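Local atomic coordinates of phosphate transporter (Thermotoga maritima MSB8, PDB entry 6L85), a protein that probably imports phosphate across the cell membrane, coupling its uptake to the movement of sodium ions. Residues 247-252 / 326-331. Numbering follows the deposited sequence.
With NA (sodium ion), chain S.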
# COMPACT_ATOMS: atom_id res chain seq x y z
N SER B 247 0.28 -10.44 11.46
CA SER B 247 1.61 -10.89 11.03
C SER B 247 2.18 -9.98 9.95
O SER B 247 3.40 -9.71 9.93
CB SER B 247 1.53 -12.33 10.52
OG SER B 247 1.76 -13.25 11.58
N CYS B 248 1.33 -9.51 9.03
CA CYS B 248 1.77 -8.53 8.03
C CYS B 248 2.28 -7.27 8.71
O CYS B 248 3.28 -6.67 8.28
CB CYS B 248 0.63 -8.15 7.09
SG CYS B 248 -0.02 -9.46 6.05
N TYR B 249 1.54 -6.81 9.72
CA TYR B 249 1.93 -5.63 10.48
C TYR B 249 3.33 -5.82 11.07
O TYR B 249 4.20 -4.93 10.96
CB TYR B 249 0.87 -5.40 11.56
CG TYR B 249 1.00 -4.15 12.42
CD1 TYR B 249 1.62 -3.00 11.95
CD2 TYR B 249 0.48 -4.13 13.71
CE1 TYR B 249 1.71 -1.86 12.74
CE2 TYR B 249 0.58 -3.02 14.52
CZ TYR B 249 1.20 -1.88 14.03
OH TYR B 249 1.29 -0.76 14.84
N VAL B 250 3.61 -7.01 11.62
CA VAL B 250 4.96 -7.24 12.15
C VAL B 250 6.00 -7.21 11.03
O VAL B 250 7.07 -6.63 11.19
CB VAL B 250 5.06 -8.54 12.97
CG1 VAL B 250 6.46 -8.67 13.57
CG2 VAL B 250 4.05 -8.56 14.08
N SER B 251 5.71 -7.86 9.90
CA SER B 251 6.63 -7.90 8.75
C SER B 251 7.02 -6.50 8.28
O SER B 251 8.19 -6.23 7.98
CB SER B 251 5.97 -8.63 7.59
OG SER B 251 6.32 -9.99 7.59
N PHE B 252 6.02 -5.64 8.13
CA PHE B 252 6.23 -4.25 7.75
C PHE B 252 7.16 -3.56 8.74
O PHE B 252 8.13 -2.90 8.35
CB PHE B 252 4.87 -3.54 7.69
CG PHE B 252 4.94 -2.08 7.31
CD1 PHE B 252 5.19 -1.11 8.26
CD2 PHE B 252 4.73 -1.69 5.99
CE1 PHE B 252 5.24 0.24 7.92
CE2 PHE B 252 4.77 -0.33 5.63
CZ PHE B 252 5.03 0.63 6.60
N VAL B 326 0.36 -10.80 20.46
CA VAL B 326 1.82 -10.79 20.42
C VAL B 326 2.30 -10.01 19.20
O VAL B 326 3.21 -9.18 19.29
CB VAL B 326 2.35 -12.24 20.40
CG1 VAL B 326 3.81 -12.30 19.89
CG2 VAL B 326 2.20 -12.88 21.77
N ASP B 327 1.69 -10.29 18.05
CA ASP B 327 2.07 -9.58 16.83
C ASP B 327 1.77 -8.10 16.93
O ASP B 327 2.62 -7.26 16.60
CB ASP B 327 1.32 -10.16 15.64
CG ASP B 327 1.78 -11.55 15.28
OD1 ASP B 327 2.90 -11.94 15.67
OD2 ASP B 327 1.01 -12.24 14.56
N PHE B 328 0.54 -7.75 17.34
CA PHE B 328 0.21 -6.33 17.45
C PHE B 328 1.21 -5.60 18.34
O PHE B 328 1.73 -4.54 17.96
CB PHE B 328 -1.21 -6.14 18.00
CG PHE B 328 -1.65 -4.70 17.99
CD1 PHE B 328 -1.29 -3.84 19.02
CD2 PHE B 328 -2.38 -4.19 16.92
CE1 PHE B 328 -1.68 -2.50 19.00
CE2 PHE B 328 -2.78 -2.88 16.89
CZ PHE B 328 -2.42 -2.02 17.93
N SER B 329 1.50 -6.16 19.52
CA SER B 329 2.39 -5.48 20.46
C SER B 329 3.81 -5.39 19.92
O SER B 329 4.49 -4.38 20.12
CB SER B 329 2.38 -6.20 21.81
OG SER B 329 1.04 -6.37 22.25
N THR B 330 4.28 -6.46 19.28
CA THR B 330 5.61 -6.44 18.68
C THR B 330 5.72 -5.35 17.63
O THR B 330 6.66 -4.55 17.64
CB THR B 330 5.91 -7.79 18.05
OG1 THR B 330 5.90 -8.78 19.08
CG2 THR B 330 7.26 -7.77 17.35
N ALA B 331 4.76 -5.32 16.71
CA ALA B 331 4.82 -4.39 15.59
C ALA B 331 4.72 -2.96 16.07
O ALA B 331 5.46 -2.09 15.58
CB ALA B 331 3.71 -4.70 14.59
NA NA S . 0.08 -13.75 13.24
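Ser247 and Asp327 meet through a sodium ion, which bridges helix 231-258 and helix 320-339; their segments 247-252 and 326-331 run in nearly the same direction, with axes at 22°. Ser247 OG binds the ion at 2.4 Å and Asp327 OD2 at 2.2 Å. The two oxygens converge on the cation as fellow ligands, and Thr29 OG1 and the carbonyl oxygen of Gln243 also coordinate it. The carboxylate reaches the metal because Asp327 CG stands anti to its own carbonyl carbon (chi1 -69°), while Ser247 OG is further fixed by a hydrogen bond with Ser26 O.

Next to this site, Val250 crosses the Asp327 side chain at about a right angle. Val250 CG2 sits against Asp327 CB at 3.5 Å and comes within 3.2 Å of Asp327 O, so methyl packing flanks the base of the charged ligand. Val250 CG1, anti to the backbone N, instead meets the methyl of Thr330, whose hydroxyl OG1 is turned back to Val326 O.

Farther along, the backbones close to 4.5 Å between Val250 CA and Ala331 CA, a spacing that the small alanine permits. Ala331 CB makes a CH-pi contact over the centre of the Tyr249 ring, 3.4 Å from its centroid. The same ring turns its edge to the face of Phe328 in a T-shaped pair, with planes at 60°. An alanine in place of Tyr249 would lose both ring contacts and would probably loosen the packing of the helices beside the sodium site. Helix 167-194 backs both aromatics, through Ala182 and Leu181 among others.

Ionic coordination and apolar packing thus join the same two helices, and the buried negative charge of Asp327 is probably balanced largely by the bound sodium, consistent with a sodium-dependent transporter.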